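Local coordinates for Non-reducing end beta-L-arabinofuranosidase (Bacteroides thetaiotaomicron, PDB 5MQO), which probably cleaves glycosidic bonds of plant pectin, as a family GH127 glycoside hydrolase of a gut bacterium, at residues 246-251 with 261-266; 553-556 with 560-563; 581-586 with 622-627; 39-44 with 110-115. All blocks are in the same frame, centred on the assembly; numbering follows the deposited sequence.

Contact 1 (246-251 with 261-266); sequences MGVVEM and LELSKN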
loop_
_atom_site.group_PDB
_atom_site.type_symbol
_atom_site.label_atom_id
_atom_site.label_comp_id
_atom_site.label_asym_id
_atom_site.label_seq_id
_atom_site.Cartn_x
_atom_site.Cartn_y
_atom_site.Cartn_z
ATOM N N MET A 246 1.124 -9.514 12.514
ATOM C CA MET A 246 0.198 -8.403 12.667
ATOM C C MET A 246 -1.094 -8.840 13.382
ATOM O O MET A 246 -1.506 -8.206 14.361
ATOM C CB MET A 246 -0.099 -7.759 11.293
ATOM C CG MET A 246 0.947 -6.727 10.859
ATOM S SD MET A 246 0.963 -6.119 9.152
ATOM C CE MET A 246 -0.787 -6.177 8.746
ATOM N N GLY A 247 -1.699 -9.936 12.918
ATOM C CA GLY A 247 -2.932 -10.485 13.507
ATOM C C GLY A 247 -2.860 -10.761 14.993
ATOM O O GLY A 247 -3.799 -10.468 15.729
ATOM N N VAL A 248 -1.723 -11.302 15.435
ATOM C CA VAL A 248 -1.502 -11.664 16.839
ATOM C C VAL A 248 -1.289 -10.418 17.713
ATOM O O VAL A 248 -1.823 -10.343 18.822
ATOM C CB VAL A 248 -0.384 -12.754 16.997
ATOM C CG1 VAL A 248 0.994 -12.213 16.707
ATOM C CG2 VAL A 248 -0.355 -13.337 18.398
ATOM N N VAL A 249 -0.553 -9.425 17.215
ATOM C CA VAL A 249 -0.415 -8.140 17.930
ATOM C C VAL A 249 -1.752 -7.380 17.904
ATOM O O VAL A 249 -2.134 -6.699 18.875
ATOM C CB VAL A 249 0.697 -7.252 17.340
ATOM C CG1 VAL A 249 0.735 -5.881 18.019
ATOM C CG2 VAL A 249 2.053 -7.914 17.499
ATOM N N GLU A 250 -2.477 -7.494 16.805
ATOM C CA GLU A 250 -3.772 -6.852 16.770
ATOM C C GLU A 250 -4.757 -7.543 17.744
ATOM O O GLU A 250 -5.635 -6.900 18.293
ATOM C CB GLU A 250 -4.308 -6.778 15.345
ATOM C CG GLU A 250 -5.309 -5.663 15.122
ATOM C CD GLU A 250 -4.781 -4.277 15.469
ATOM O OE1 GLU A 250 -5.587 -3.455 15.991
ATOM O OE2 GLU A 250 -3.581 -4.002 15.199
ATOM N N MET A 251 -4.582 -8.833 17.984
ATOM C CA MET A 251 -5.407 -9.512 18.973
ATOM C C MET A 251 -5.060 -9.142 20.384
ATOM O O MET A 251 -5.966 -9.044 21.218
ATOM C CB MET A 251 -5.345 -11.013 18.823
ATOM C CG MET A 251 -6.453 -11.515 17.929
ATOM S SD MET A 251 -8.009 -11.529 18.828
ATOM C CE MET A 251 -9.009 -12.117 17.484
ATOM N N LEU A 261 0.926 -10.974 23.144
ATOM C CA LEU A 261 2.147 -10.205 23.036
ATOM C C LEU A 261 3.363 -11.109 23.233
ATOM O O LEU A 261 4.334 -10.973 22.500
ATOM C CB LEU A 261 2.143 -9.087 24.072
ATOM C CG LEU A 261 3.355 -8.159 24.144
ATOM C CD1 LEU A 261 3.601 -7.492 22.798
ATOM C CD2 LEU A 261 3.161 -7.122 25.240
ATOM N N GLU A 262 3.328 -12.022 24.208
ATOM C CA GLU A 262 4.477 -12.933 24.416
ATOM C C GLU A 262 4.724 -13.824 23.206
ATOM O O GLU A 262 5.879 -14.095 22.874
ATOM C CB GLU A 262 4.343 -13.816 25.671
ATOM C CG GLU A 262 4.704 -13.136 26.995
ATOM C CD GLU A 262 6.050 -12.398 26.987
ATOM O OE1 GLU A 262 7.093 -13.034 26.654
ATOM O OE2 GLU A 262 6.042 -11.175 27.307
ATOM N N LEU A 263 3.644 -14.267 22.561
ATOM C CA LEU A 263 3.754 -15.109 21.380
ATOM C C LEU A 263 4.458 -14.310 20.282
ATOM O O LEU A 263 5.358 -14.832 19.636
ATOM C CB LEU A 263 2.373 -15.627 20.908
ATOM C CG LEU A 263 2.248 -16.142 19.457
ATOM C CD1 LEU A 263 3.233 -17.265 19.231
ATOM C CD2 LEU A 263 0.844 -16.610 19.103
ATOM N N SER A 264 4.056 -13.051 20.107
ATOM C CA SER A 264 4.549 -12.220 19.019
ATOM C C SER A 264 5.998 -11.833 19.234
ATOM O O SER A 264 6.718 -11.657 18.261
ATOM C CB SER A 264 3.650 -10.977 18.800
ATOM O OG SER A 264 3.888 -9.955 19.756
ATOM N N LYS A 265 6.428 -11.706 20.491
ATOM C CA LYS A 265 7.859 -11.543 20.797
ATOM C C LYS A 265 8.664 -12.792 20.465
ATOM O O LYS A 265 9.738 -12.690 19.887
ATOM C CB LYS A 265 8.081 -11.191 22.255
ATOM C CG LYS A 265 7.816 -9.738 22.565
ATOM C CD LYS A 265 7.283 -9.510 23.978
ATOM C CE LYS A 265 8.369 -9.642 25.038
ATOM N NZ LYS A 265 7.834 -9.166 26.349
ATOM N N ASN A 266 8.152 -13.960 20.849
ATOM C CA ASN A 266 8.831 -15.229 20.544
ATOM C C ASN A 266 8.992 -15.481 19.046
ATOM O O ASN A 266 10.060 -15.894 18.594
ATOM C CB ASN A 266 8.134 -16.427 21.214
ATOM C CG ASN A 266 8.301 -16.419 22.724
ATOM O OD1 ASN A 266 9.374 -16.088 23.244
ATOM N ND2 ASN A 266 7.237 -16.757 23.440
#
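Val248 and Ser264 form the middle of this contact: Val248 CG1 lies 3.6 Å from Ser264 CB. The other Val248 methyl, CG2, is anti to the backbone N and meets Leu263 CD2 at 3.6 Å, the two side chains crossing obliquely. The two methyls of Val248 thus go to different residues. Val249 completes the first shell from beside them, with CG2 at 3.6 Å from Ser264 OG. No hydrogen bond joins the two segments.

What positions the serine is its own helix. With chi1 at 78°, OG swings between the backbone N and the carbonyl carbon and gives a hydrogen bond of 3.0 Å to Leu261 O, the donor sitting 25° off the carbonyl plane. That oxygen also accepts the helical bond from Lys265 N, so two donors grip it. With the hydroxyl gone, as in an alanine, Leu261 O would probably keep only the helical donor of these two, and a small gap would open against Val249 CG2.

The segment axes approach to 8.8 Å and run nearly antiparallel, at 153°. Helices 243-255 and 258-270, with a very short link between them, therefore form a helical hairpin, consistent with the six-hairpin clan of the catalytic domain. Leu263 continues the packing onto Cys225 of helix 212-230, while Ser264 touches Val310 of helix 297-314.

Contact 2 (553-556 with 560-563); sequences MNAK and YAEV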
loop_
_atom_site.group_PDB
_atom_site.type_symbol
_atom_site.label_atom_id
_atom_site.label_comp_id
_atom_site.label_asym_id
_atom_site.label_seq_id
_atom_site.Cartn_x
_atom_site.Cartn_y
_atom_site.Cartn_z
ATOM N N MET A 553 3.523 29.750 7.029
ATOM C CA MET A 553 3.902 28.379 6.697
ATOM C C MET A 553 5.325 28.125 7.198
ATOM O O MET A 553 6.313 28.585 6.606
ATOM C CB MET A 553 3.800 28.128 5.178
ATOM C CG MET A 553 2.806 27.038 4.788
ATOM S SD MET A 553 3.469 25.361 4.974
ATOM C CE MET A 553 4.794 25.318 3.757
ATOM N N ASN A 554 5.408 27.401 8.309
ATOM C CA ASN A 554 6.684 27.030 8.913
ATOM C C ASN A 554 7.327 25.900 8.089
ATOM O O ASN A 554 8.482 25.987 7.675
ATOM C CB ASN A 554 6.459 26.591 10.378
ATOM C CG ASN A 554 7.667 26.853 11.279
ATOM O OD1 ASN A 554 8.780 26.397 11.003
ATOM N ND2 ASN A 554 7.443 27.576 12.380
ATOM N N ALA A 555 6.542 24.870 7.804
ATOM C CA ALA A 555 7.085 23.563 7.463
ATOM C C ALA A 555 7.622 23.372 6.031
ATOM O O ALA A 555 7.245 24.047 5.069
ATOM C CB ALA A 555 6.058 22.484 7.799
ATOM N N LYS A 556 8.508 22.394 5.936
ATOM C CA LYS A 556 9.175 22.006 4.707
ATOM C C LYS A 556 8.434 20.845 4.056
ATOM O O LYS A 556 7.448 20.324 4.582
ATOM C CB LYS A 556 10.607 21.561 5.040
ATOM C CG LYS A 556 11.392 22.560 5.888
ATOM C CD LYS A 556 12.779 22.047 6.265
ATOM C CE LYS A 556 13.621 23.148 6.914
ATOM N NZ LYS A 556 15.051 22.763 7.086
ATOM N N TYR A 560 4.844 17.807 8.825
ATOM C CA TYR A 560 3.489 18.357 9.079
ATOM C C TYR A 560 3.481 19.851 9.331
ATOM O O TYR A 560 4.246 20.332 10.185
ATOM C CB TYR A 560 2.822 17.709 10.298
ATOM C CG TYR A 560 2.463 16.271 10.094
ATOM C CD1 TYR A 560 1.397 15.913 9.270
ATOM C CD2 TYR A 560 3.200 15.261 10.706
ATOM C CE1 TYR A 560 1.075 14.587 9.059
ATOM C CE2 TYR A 560 2.876 13.937 10.506
ATOM C CZ TYR A 560 1.811 13.604 9.690
ATOM O OH TYR A 560 1.502 12.290 9.517
ATOM N N ALA A 561 2.603 20.567 8.614
ATOM C CA ALA A 561 2.276 21.964 8.951
ATOM C C ALA A 561 1.213 21.936 10.049
ATOM O O ALA A 561 0.131 21.379 9.846
ATOM C CB ALA A 561 1.775 22.723 7.738
ATOM N N GLU A 562 1.545 22.506 11.210
ATOM C CA GLU A 562 0.649 22.536 12.372
ATOM C C GLU A 562 -0.165 23.834 12.357
ATOM O O GLU A 562 0.344 24.886 11.966
ATOM C CB GLU A 562 1.463 22.453 13.670
ATOM C CG GLU A 562 0.616 22.334 14.928
ATOM C CD GLU A 562 1.433 22.288 16.207
ATOM O OE1 GLU A 562 2.668 22.481 16.154
ATOM O OE2 GLU A 562 0.832 22.069 17.279
ATOM N N VAL A 563 -1.424 23.755 12.774
ATOM C CA VAL A 563 -2.278 24.944 12.928
ATOM C C VAL A 563 -2.964 24.844 14.287
ATOM O O VAL A 563 -3.998 24.201 14.394
ATOM C CB VAL A 563 -3.315 25.073 11.773
ATOM C CG1 VAL A 563 -4.115 26.365 11.887
ATOM C CG2 VAL A 563 -2.622 25.051 10.419
#
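Ala555 and Ala561 bury the most surface here, and their small side chains let two pieces of backbone come close: Ala555 CA and Ala561 CA are 5.3 Å apart. The methyl of Ala555 points at the strand. Its nearest atom there is the backbone oxygen of Tyr560, the residue before Ala561, with Ala555 CB at 3.7 Å from Tyr560 O; the same methyl also lies 4.0 Å from Ala561 CA. The two methyls meet less closely, Ala555 CB to Ala561 CB being 4.3 Å.

Met553 supplies the third element. Its chain is bent at both chi2 (-81°) and chi3 (-65°), which brings the sulfur toward Ala561, Met553 SD standing 4.2 Å from Ala561 CB. The Ala561 methyl therefore has apolar neighbours from two residues of the loop. Since no hydrogen bond crosses between the segments, 553-556 lies against the strand without extending its sheet.

Tyr560 contributes its backbone, for its side chain points away: the hydroxyl is hydrogen-bonded to Asn484 OD1 and the ring meets Tyr482 edge-to-face.

Strand 559-565 is outermost in its mixed sheet, and Ala561 pairs through its backbone with Phe533 of strand 529-535. The loop comes from strand 549-550, which ends the seven-stranded antiparallel sheet, so it links an outer strand of one sheet to an outer strand of the other. Ala561 also touches Leu544 of strand 542-546, a contact from the mixed sheet to the antiparallel one.

Contact 3 (581-586 with 622-627); sequences VCLLEA and ILIPAD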
loop_
_atom_site.group_PDB
_atom_site.type_symbol
_atom_site.label_atom_id
_atom_site.label_comp_id
_atom_site.label_asym_id
_atom_site.label_seq_id
_atom_site.Cartn_x
_atom_site.Cartn_y
_atom_site.Cartn_z
ATOM N N VAL A 581 3.990 19.575 -13.096
ATOM C CA VAL A 581 4.481 18.342 -13.713
ATOM C C VAL A 581 5.936 18.245 -13.339
ATOM O O VAL A 581 6.644 19.238 -13.441
ATOM C CB VAL A 581 4.325 18.384 -15.245
ATOM C CG1 VAL A 581 5.221 17.377 -15.944
ATOM C CG2 VAL A 581 2.875 18.155 -15.637
ATOM N N CYS A 582 6.360 17.064 -12.875
ATOM C CA CYS A 582 7.767 16.802 -12.526
ATOM C C CYS A 582 8.394 15.747 -13.382
ATOM O O CYS A 582 7.746 14.754 -13.717
ATOM C CB CYS A 582 7.930 16.358 -11.084
ATOM S SG CYS A 582 7.817 17.785 -10.054
ATOM N N LEU A 583 9.670 15.979 -13.693
ATOM C CA LEU A 583 10.512 15.026 -14.379
ATOM C C LEU A 583 11.536 14.584 -13.359
ATOM O O LEU A 583 12.198 15.426 -12.778
ATOM C CB LEU A 583 11.185 15.680 -15.585
ATOM C CG LEU A 583 10.358 15.673 -16.882
ATOM C CD1 LEU A 583 8.964 16.263 -16.698
ATOM C CD2 LEU A 583 11.103 16.420 -17.975
ATOM N N LEU A 584 11.656 13.276 -13.125
ATOM C CA LEU A 584 12.539 12.766 -12.106
ATOM C C LEU A 584 13.600 11.924 -12.772
ATOM O O LEU A 584 13.297 11.224 -13.731
ATOM C CB LEU A 584 11.759 11.905 -11.101
ATOM C CG LEU A 584 10.886 12.589 -10.034
ATOM C CD1 LEU A 584 9.711 13.299 -10.664
ATOM C CD2 LEU A 584 10.359 11.571 -9.044
ATOM N N GLU A 585 14.827 11.976 -12.243
ATOM C CA GLU A 585 15.909 11.056 -12.623
ATOM C C GLU A 585 16.268 10.193 -11.405
ATOM O O GLU A 585 15.849 10.482 -10.276
ATOM C CB GLU A 585 17.150 11.825 -13.085
ATOM C CG GLU A 585 17.942 12.426 -11.919
ATOM C CD GLU A 585 19.000 13.426 -12.324
ATOM O OE1 GLU A 585 19.691 13.169 -13.322
ATOM O OE2 GLU A 585 19.146 14.455 -11.624
ATOM N N ALA A 586 17.090 9.169 -11.626
ATOM C CA ALA A 586 17.416 8.232 -10.561
ATOM C C ALA A 586 18.915 8.162 -10.356
ATOM O O ALA A 586 19.729 8.528 -11.231
ATOM C CB ALA A 586 16.852 6.846 -10.850
ATOM N N ILE A 622 10.385 7.106 -28.562
ATOM C CA ILE A 622 9.933 8.344 -27.931
ATOM C C ILE A 622 10.989 8.885 -26.961
ATOM O O ILE A 622 11.367 8.173 -26.041
ATOM C CB ILE A 622 8.632 8.109 -27.150
ATOM C CG1 ILE A 622 7.512 7.573 -28.064
ATOM C CG2 ILE A 622 8.191 9.378 -26.443
ATOM C CD1 ILE A 622 7.154 8.481 -29.226
ATOM N N LEU A 623 11.463 10.126 -27.167
ATOM C CA LEU A 623 12.355 10.813 -26.212
ATOM C C LEU A 623 11.686 12.004 -25.579
ATOM O O LEU A 623 11.045 12.803 -26.261
ATOM C CB LEU A 623 13.593 11.386 -26.868
ATOM C CG LEU A 623 14.193 10.697 -28.067
ATOM C CD1 LEU A 623 15.329 11.591 -28.587
ATOM C CD2 LEU A 623 14.652 9.294 -27.683
ATOM N N ILE A 624 11.910 12.167 -24.292
ATOM C CA ILE A 624 11.352 13.281 -23.565
ATOM C C ILE A 624 12.446 14.354 -23.429
ATOM O O ILE A 624 13.413 14.134 -22.709
ATOM C CB ILE A 624 10.884 12.814 -22.183
ATOM C CG1 ILE A 624 9.811 11.727 -22.312
ATOM C CG2 ILE A 624 10.387 13.984 -21.361
ATOM C CD1 ILE A 624 8.610 12.104 -23.177
ATOM N N PRO A 625 12.311 15.513 -24.110
ATOM C CA PRO A 625 13.265 16.569 -23.812
ATOM C C PRO A 625 13.050 17.079 -22.405
ATOM O O PRO A 625 11.903 17.105 -21.941
ATOM C CB PRO A 625 12.938 17.658 -24.837
ATOM C CG PRO A 625 11.573 17.388 -25.270
ATOM C CD PRO A 625 11.327 15.932 -25.123
ATOM N N ALA A 626 14.136 17.480 -21.737
ATOM C CA ALA A 626 14.090 17.893 -20.296
ATOM C C ALA A 626 13.191 19.085 -19.983
ATOM O O ALA A 626 12.623 19.155 -18.904
ATOM C CB ALA A 626 15.488 18.167 -19.775
ATOM N N ASP A 627 13.091 20.000 -20.945
ATOM C CA ASP A 627 12.230 21.177 -20.901
ATOM C C ASP A 627 10.929 20.987 -21.675
ATOM O O ASP A 627 10.339 21.967 -22.125
ATOM C CB ASP A 627 12.989 22.404 -21.472
ATOM C CG ASP A 627 13.150 22.377 -23.021
ATOM O OD1 ASP A 627 12.844 21.362 -23.713
ATOM O OD2 ASP A 627 13.604 23.410 -23.555
#
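Leu583 reaches across to 622-627 with a single methyl, and that methyl does nearly all the touching. Leu583 CD2 lies 3.3 Å from Ala626 O and 3.9 Å from Ala626 C, so the tight spot of the contact is one peptide carbonyl. The same methyl is 4.1 Å from Pro625 O and, on the apolar side, 4.2 Å from Ile624 CG2. The reach depends on the first torsion, chi1 -86°, which places CG anti to the carbonyl carbon and beside the backbone N.

Closeness and burial do not coincide. The buried side is the one toward Ile624, although the approach there is longer: Leu583 and Ile624 both rest on Val597 of strand 596-601, and Ile624 also packs on Met694 and Ile674, so the methyl-to-methyl approach borders a larger apolar layer of the C-terminal domain. The open side is that of the Ala626 methyl, which comes no nearer than 5.1 Å to segment 581-586. Ala626 is exposed, and Leu583 itself is partly so.

The two strands are not neighbours in the sheet. Cys582 and Leu584 pair through their backbones with Lys600 and Val598, whereas Ile624 pairs with Pro695 and Ala697 of strand 690-697. The 7.5 Å between Leu583 CA and Ala626 CA fits a contact made by a side chain rather than by backbone pairing.

Chemically, a leucine methyl cannot donate a conventional hydrogen bond to the carbonyls it faces. The contact therefore rests on van der Waals packing, with no polar bond across it to fix the register.

Contact 4 (39-44 with 110-115); sequences TGIDAV and VASVYA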
loop_
_atom_site.group_PDB
_atom_site.type_symbol
_atom_site.label_atom_id
_atom_site.label_comp_id
_atom_site.label_asym_id
_atom_site.label_seq_id
_atom_site.Cartn_x
_atom_site.Cartn_y
_atom_site.Cartn_z
ATOM N N THR A 39 -7.997 6.652 13.311
ATOM C CA THR A 39 -9.399 6.968 13.460
ATOM C C THR A 39 -10.152 5.643 13.447
ATOM O O THR A 39 -9.675 4.650 12.889
ATOM C CB THR A 39 -9.957 7.811 12.290
ATOM O OG1 THR A 39 -10.118 7.001 11.112
ATOM C CG2 THR A 39 -9.086 8.984 11.988
ATOM N N GLY A 40 -11.344 5.653 14.032
ATOM C CA GLY A 40 -12.214 4.483 14.083
ATOM C C GLY A 40 -12.541 4.019 12.690
ATOM O O GLY A 40 -12.529 4.792 11.744
ATOM N N ILE A 41 -12.806 2.730 12.563
ATOM C CA ILE A 41 -13.043 2.093 11.264
ATOM C C ILE A 41 -14.279 2.667 10.566
ATOM O O ILE A 41 -14.357 2.636 9.342
ATOM C CB ILE A 41 -13.086 0.540 11.425
ATOM C CG1 ILE A 41 -12.963 -0.157 10.079
ATOM C CG2 ILE A 41 -14.335 0.065 12.150
ATOM C CD1 ILE A 41 -12.616 -1.622 10.205
ATOM N N ASP A 42 -15.197 3.226 11.364
ATOM C CA ASP A 42 -16.459 3.861 10.908
ATOM C C ASP A 42 -16.459 5.409 10.751
ATOM O O ASP A 42 -17.443 6.001 10.234
ATOM C CB ASP A 42 -17.625 3.440 11.839
ATOM C CG ASP A 42 -17.422 3.837 13.343
ATOM O OD1 ASP A 42 -16.318 4.189 13.814
ATOM O OD2 ASP A 42 -18.416 3.759 14.080
ATOM N N ALA A 43 -15.359 6.050 11.143
ATOM C CA ALA A 43 -15.280 7.516 11.234
ATOM C C ALA A 43 -15.104 8.287 9.930
ATOM O O ALA A 43 -15.528 9.430 9.857
ATOM C CB ALA A 43 -14.158 7.904 12.178
ATOM N N VAL A 44 -14.465 7.694 8.923
ATOM C CA VAL A 44 -14.149 8.410 7.689
ATOM C C VAL A 44 -14.930 7.765 6.549
ATOM O O VAL A 44 -14.859 6.554 6.383
ATOM C CB VAL A 44 -12.622 8.396 7.406
ATOM C CG1 VAL A 44 -12.275 9.165 6.135
ATOM C CG2 VAL A 44 -11.846 8.993 8.582
ATOM N N VAL A 110 -15.831 -6.949 3.372
ATOM C CA VAL A 110 -17.263 -6.666 3.493
ATOM C C VAL A 110 -17.533 -5.854 4.780
ATOM O O VAL A 110 -18.239 -4.846 4.733
ATOM C CB VAL A 110 -18.141 -7.953 3.467
ATOM C CG1 VAL A 110 -19.583 -7.645 3.818
ATOM C CG2 VAL A 110 -18.119 -8.641 2.104
ATOM N N ALA A 111 -16.966 -6.283 5.908
ATOM C CA ALA A 111 -17.110 -5.571 7.186
ATOM C C ALA A 111 -16.563 -4.171 7.163
ATOM O O ALA A 111 -17.028 -3.322 7.904
ATOM C CB ALA A 111 -16.411 -6.336 8.299
ATOM N N SER A 112 -15.530 -3.955 6.364
ATOM C CA SER A 112 -14.827 -2.688 6.330
ATOM C C SER A 112 -15.640 -1.649 5.593
ATOM O O SER A 112 -15.692 -0.473 5.982
ATOM C CB SER A 112 -13.469 -2.897 5.651
ATOM O OG SER A 112 -12.655 -3.770 6.424
ATOM N N VAL A 113 -16.225 -2.112 4.491
ATOM C CA VAL A 113 -17.211 -1.391 3.691
ATOM C C VAL A 113 -18.470 -1.083 4.492
ATOM O O VAL A 113 -18.956 0.040 4.477
ATOM C CB VAL A 113 -17.578 -2.236 2.451
ATOM C CG1 VAL A 113 -18.860 -1.753 1.772
ATOM C CG2 VAL A 113 -16.412 -2.245 1.466
ATOM N N TYR A 114 -19.006 -2.096 5.167
ATOM C CA TYR A 114 -20.139 -1.930 6.074
ATOM C C TYR A 114 -19.907 -0.848 7.117
ATOM O O TYR A 114 -20.801 -0.061 7.383
ATOM C CB TYR A 114 -20.488 -3.253 6.761
ATOM C CG TYR A 114 -21.622 -3.155 7.746
ATOM C CD1 TYR A 114 -22.951 -3.273 7.332
ATOM C CD2 TYR A 114 -21.368 -2.921 9.089
ATOM C CE1 TYR A 114 -23.992 -3.152 8.243
ATOM C CE2 TYR A 114 -22.392 -2.808 10.005
ATOM C CZ TYR A 114 -23.701 -2.929 9.590
ATOM O OH TYR A 114 -24.699 -2.834 10.532
ATOM N N ALA A 115 -18.717 -0.776 7.696
ATOM C CA ALA A 115 -18.425 0.259 8.708
ATOM C C ALA A 115 -18.725 1.685 8.215
ATOM O O ALA A 115 -19.123 2.562 8.990
ATOM C CB ALA A 115 -16.982 0.149 9.186
#
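Ile41 and Ala115 meet where a tight turn rests on the last part of helix 102-117. Ile41 has CG1 anti to its backbone N (chi1 -165°), and from there the chain runs on extended to CD1. Both branches bear on one methyl: Ile41 CG2 is 4.0 Å and Ile41 CG1 4.1 Å from Ala115 CB. Backbone joins in too, as Ala115 CB lies 3.6 Å from Ile41 O.

Asp42 turns the other way. Its chi1 of 60° sets CG between the backbone N and the carbonyl carbon, which directs the carboxylate away from the helix and leaves the CB methylene as the touching group, 3.3 Å from Ala115 O. The Asp42 CA is 3.5 Å from that same oxygen in a CA-H...O contact with a bent angle of 122° at the hydrogen.

The turn that presents these two residues is a type I beta turn from Gly40 to Ala43, closed by the bond from Ala43 N to Gly40 O at 3.2 Å. It leads into strand 44-46, and Ala43 is backbone-bonded to Thr492 of strand 489-494, so the contact joins a beta sheet to the helices of the catalytic domain. Ile41 also packs on Val203, and Ala115 on Ala207, both of helix 192-208.

The hydroxyl of Ser112 is hydrogen-bonded to Glu108 O and Gln468 NE2; the 4.3 Å approach of Ser112 OG to Ile41 CD1 is van der Waals contact only. Apolar packing is thus combined with closer carbon-to-carbonyl approaches, none of them a conventional hydrogen bond.

From the N terminus, contact 4 comes first: it closes a long loop, bringing the turn between strands 37-38 and 44-46, which belong to two different sheets, onto helix 102-117 and so joining sheet to helical domain. Contact 1 follows within the helices and closes only a short hairpin; its centre is 23 Å from that of contact 4. Contact 2 closes a short link, three residues lying between its segments, and sets a loop on an outer strand. Contact 3 ties two non-adjacent strands of the C-terminal sheet. All four lie in series, so none nests in or crosses another. Contacts 1 and 3, with centres 46 Å apart, sit on opposite sides of the chain's centre.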